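Local coordinates for ubiquitin-conjugating enzyme (Plasmodium falciparum 3D7, PDB 2H2Y), which probably acts as an E2 enzyme that carries ubiquitin to its targets, this chain being the UBC domain of a longer, probably membrane-bound protein, at residues H95-L106 with L124-S132. Residues are numbered along the deposited sequence; the frame is centred on the assembly and turned at random.
Sequences HTHVYSNGDICL and LSIISMLSS
In the UBC fold of E2 enzymes, the loop after the fourth strand carries the HPN motif and the catalytic cysteine; here that loop, H95-L106, packs against helix 119-130, with M129 reaching from the helix into its curve. H95-T96-H97 replaces HPN, histidine standing where most E2s have Asn, consistent with a UBE2W-like enzyme. The sequence H-V-Y-x-N-G-x-I-C-L makes C105 the probable ubiquitin-accepting cysteine; C105 is also seen in an interchain disulfide. M129 extends with CG anti to its backbone N (chi1 176°), then bends at chi3. The bend brings CE over one face of the H95 imidazole, a CH-pi contact 4.3 Å from the ring centroid, and within 3.9 Å of V98 CG2. SD lies 3.7 Å from L106 CD1 and also meets H97 CB. On the neighbouring turn, I126 sends CD1 across the end of I104 at about a right angle, CD1 to CD1 3.7 Å, while L106 CD2 rests near I126 CG1. F88 and V86 of strand 85-88 continue this apolar layer toward the sheet. L130 CD2 reaches H95 CB at 4.1 Å, and Y64 touches both residues. Within the loop, H97 N donates to H95 ND1 (2.8 Å), which, with M129 and L130 against the ring, helps hold it with NE2 3.0 Å from M129 O. The loop bends through a type I turn, H95 to V98, closed by V98 N to H95 O. Thioether, aliphatic groups and the H95 imidazole thus seat the loop, with I104 and L106 pointing CB toward the helix and C105 away.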
loop_
_atom_site.group_PDB
_atom_site.type_symbol
_atom_site.label_atom_id
_atom_site.label_comp_id
_atom_site.label_asym_id
_atom_site.label_seq_id
_atom_site.Cartn_x
_atom_site.Cartn_y
_atom_site.Cartn_z
ATOM N N HIS A 95 -3.965 -8.230 14.854
ATOM C CA HIS A 95 -5.303 -8.359 14.300
ATOM C C HIS A 95 -5.570 -9.780 13.810
ATOM O O HIS A 95 -4.655 -10.498 13.393
ATOM C CB HIS A 95 -5.490 -7.362 13.142
ATOM C CG HIS A 95 -6.820 -7.462 12.458
ATOM N ND1 HIS A 95 -7.108 -8.434 11.525
ATOM C CD2 HIS A 95 -7.955 -6.735 12.604
ATOM C CE1 HIS A 95 -8.362 -8.304 11.127
ATOM N NE2 HIS A 95 -8.898 -7.281 11.768
ATOM N N THR A 96 -6.841 -10.168 13.871
ATOM C CA THR A 96 -7.308 -11.478 13.437
ATOM C C THR A 96 -6.593 -11.994 12.190
ATOM O O THR A 96 -6.037 -13.090 12.197
ATOM C CB THR A 96 -8.821 -11.425 13.139
ATOM O OG1 THR A 96 -9.523 -11.006 14.317
ATOM C CG2 THR A 96 -9.333 -12.779 12.685
ATOM N N HIS A 97 -6.604 -11.198 11.124
ATOM C CA HIS A 97 -5.986 -11.594 9.862
ATOM C C HIS A 97 -4.519 -11.218 9.660
ATOM O O HIS A 97 -3.977 -11.440 8.579
ATOM C CB HIS A 97 -6.796 -11.038 8.688
ATOM C CG HIS A 97 -8.202 -11.547 8.623
ATOM N ND1 HIS A 97 -8.502 -12.887 8.512
ATOM C CD2 HIS A 97 -9.387 -10.894 8.629
ATOM C CE1 HIS A 97 -9.814 -13.039 8.450
ATOM N NE2 HIS A 97 -10.374 -11.844 8.517
ATOM N N VAL A 98 -3.873 -10.641 10.668
ATOM C CA VAL A 98 -2.464 -10.285 10.516
ATOM C C VAL A 98 -1.572 -11.211 11.348
ATOM O O VAL A 98 -1.909 -11.568 12.481
ATOM C CB VAL A 98 -2.199 -8.818 10.913
ATOM C CG1 VAL A 98 -0.756 -8.447 10.588
ATOM C CG2 VAL A 98 -3.153 -7.901 10.173
ATOM N N TYR A 99 -0.437 -11.592 10.773
ATOM C CA TYR A 99 0.502 -12.497 11.425
ATOM C C TYR A 99 1.767 -11.814 11.930
ATOM O O TYR A 99 2.081 -10.695 11.537
ATOM C CB TYR A 99 0.836 -13.639 10.462
ATOM C CG TYR A 99 -0.413 -14.384 10.029
ATOM C CD1 TYR A 99 -1.147 -15.141 10.945
ATOM C CD2 TYR A 99 -0.914 -14.256 8.737
ATOM C CE1 TYR A 99 -2.352 -15.741 10.587
ATOM C CE2 TYR A 99 -2.121 -14.853 8.367
ATOM C CZ TYR A 99 -2.836 -15.592 9.298
ATOM O OH TYR A 99 -4.042 -16.162 8.948
ATOM N N SER A 100 2.478 -12.501 12.816
ATOM C CA SER A 100 3.706 -11.995 13.431
ATOM C C SER A 100 4.714 -11.429 12.437
ATOM O O SER A 100 5.319 -10.392 12.697
ATOM C CB SER A 100 4.385 -13.111 14.232
ATOM O OG SER A 100 3.435 -13.888 14.942
ATOM N N ASN A 101 4.912 -12.121 11.315
ATOM C CA ASN A 101 5.862 -11.667 10.299
ATOM C C ASN A 101 5.343 -10.452 9.528
ATOM O O ASN A 101 6.099 -9.770 8.829
ATOM C CB ASN A 101 6.189 -12.805 9.325
ATOM C CG ASN A 101 4.958 -13.373 8.656
ATOM O OD1 ASN A 101 5.056 -14.273 7.821
ATOM N ND2 ASN A 101 3.790 -12.855 9.017
ATOM N N GLY A 102 4.050 -10.185 9.673
ATOM C CA GLY A 102 3.445 -9.052 9.008
ATOM C C GLY A 102 2.554 -9.457 7.855
ATOM O O GLY A 102 1.848 -8.616 7.295
ATOM N N ASP A 103 2.579 -10.735 7.487
ATOM C CA ASP A 103 1.754 -11.193 6.378
ATOM C C ASP A 103 0.317 -10.778 6.619
ATOM O O ASP A 103 -0.101 -10.593 7.761
ATOM C CB ASP A 103 1.831 -12.713 6.215
ATOM C CG ASP A 103 3.134 -13.173 5.581
ATOM O OD1 ASP A 103 3.222 -14.362 5.209
ATOM O OD2 ASP A 103 4.073 -12.357 5.458
ATOM N N ILE A 104 -0.435 -10.618 5.538
ATOM C CA ILE A 104 -1.828 -10.228 5.642
ATOM C C ILE A 104 -2.686 -11.264 4.938
ATOM O O ILE A 104 -2.481 -11.579 3.762
ATOM C CB ILE A 104 -2.074 -8.847 4.997
ATOM C CG1 ILE A 104 -1.076 -7.833 5.546
ATOM C CG2 ILE A 104 -3.477 -8.365 5.305
ATOM C CD1 ILE A 104 -1.174 -6.494 4.892
ATOM N N CYS A 105 -3.642 -11.814 5.666
ATOM C CA CYS A 105 -4.517 -12.795 5.067
ATOM C C CYS A 105 -5.676 -12.024 4.474
ATOM O O CYS A 105 -6.627 -11.672 5.179
ATOM C CB CYS A 105 -5.018 -13.789 6.115
ATOM S SG CYS A 105 -5.961 -15.152 5.417
ATOM N N LEU A 106 -5.577 -11.743 3.179
ATOM C CA LEU A 106 -6.620 -11.004 2.480
ATOM C C LEU A 106 -6.744 -11.544 1.064
ATOM O O LEU A 106 -5.764 -11.596 0.318
ATOM C CB LEU A 106 -6.281 -9.514 2.447
ATOM C CG LEU A 106 -7.476 -8.565 2.358
ATOM C CD1 LEU A 106 -8.298 -8.672 3.635
ATOM C CD2 LEU A 106 -7.001 -7.140 2.157
ATOM N N LEU A 124 -6.503 0.717 1.215
ATOM C CA LEU A 124 -7.706 1.189 1.886
ATOM C C LEU A 124 -8.516 -0.001 2.370
ATOM O O LEU A 124 -9.154 0.066 3.421
ATOM C CB LEU A 124 -8.562 2.029 0.954
ATOM C CG LEU A 124 -9.875 2.447 1.622
ATOM C CD1 LEU A 124 -9.602 3.396 2.767
ATOM C CD2 LEU A 124 -10.770 3.103 0.595
ATOM N N SER A 125 -8.498 -1.086 1.598
ATOM C CA SER A 125 -9.221 -2.296 1.988
ATOM C C SER A 125 -8.599 -2.755 3.300
ATOM O O SER A 125 -9.307 -3.076 4.255
ATOM C CB SER A 125 -9.071 -3.402 0.931
ATOM O OG SER A 125 -9.583 -2.993 -0.335
ATOM N N ILE A 126 -7.268 -2.766 3.341
ATOM C CA ILE A 126 -6.549 -3.171 4.539
ATOM C C ILE A 126 -6.951 -2.313 5.722
ATOM O O ILE A 126 -7.154 -2.831 6.820
ATOM C CB ILE A 126 -5.032 -3.059 4.349
ATOM C CG1 ILE A 126 -4.573 -4.046 3.280
ATOM C CG2 ILE A 126 -4.322 -3.340 5.662
ATOM C CD1 ILE A 126 -3.091 -4.008 3.022
ATOM N N ILE A 127 -7.078 -1.004 5.498
ATOM C CA ILE A 127 -7.454 -0.077 6.569
ATOM C C ILE A 127 -8.823 -0.392 7.156
ATOM O O ILE A 127 -9.024 -0.259 8.363
ATOM C CB ILE A 127 -7.510 1.392 6.105
ATOM C CG1 ILE A 127 -6.236 1.788 5.365
ATOM C CG2 ILE A 127 -7.684 2.283 7.312
ATOM C CD1 ILE A 127 -5.060 2.011 6.248
ATOM N N SER A 128 -9.774 -0.790 6.317
ATOM C CA SER A 128 -11.104 -1.089 6.831
ATOM C C SER A 128 -11.094 -2.445 7.517
ATOM O O SER A 128 -11.893 -2.699 8.419
ATOM C CB SER A 128 -12.163 -1.057 5.715
ATOM O OG SER A 128 -12.037 -2.152 4.833
ATOM N N MET A 129 -10.184 -3.316 7.099
ATOM C CA MET A 129 -10.085 -4.628 7.719
ATOM C C MET A 129 -9.660 -4.425 9.166
ATOM O O MET A 129 -10.145 -5.114 10.070
ATOM C CB MET A 129 -9.048 -5.482 7.009
ATOM C CG MET A 129 -8.822 -6.819 7.657
ATOM S SD MET A 129 -7.331 -7.538 7.038
ATOM C CE MET A 129 -6.147 -6.704 8.059
ATOM N N LEU A 130 -8.748 -3.475 9.378
ATOM C CA LEU A 130 -8.269 -3.165 10.717
ATOM C C LEU A 130 -9.400 -2.596 11.562
ATOM O O LEU A 130 -9.439 -2.806 12.769
ATOM C CB LEU A 130 -7.098 -2.178 10.664
ATOM C CG LEU A 130 -5.767 -2.736 10.141
ATOM C CD1 LEU A 130 -4.712 -1.645 10.107
ATOM C CD2 LEU A 130 -5.313 -3.879 11.025
ATOM N N SER A 131 -10.323 -1.875 10.937
ATOM C CA SER A 131 -11.451 -1.328 11.675
ATOM C C SER A 131 -12.503 -2.427 11.809
ATOM O O SER A 131 -13.248 -2.710 10.870
ATOM C CB SER A 131 -12.033 -0.123 10.941
ATOM O OG SER A 131 -11.036 0.861 10.733
ATOM N N SER A 132 -12.536 -3.063 12.978
ATOM C CA SER A 132 -13.478 -4.140 13.269
ATOM C C SER A 132 -13.038 -4.906 14.521
ATOM O O SER A 132 -11.842 -5.007 14.812
ATOM C CB SER A 132 -13.577 -5.094 12.077
#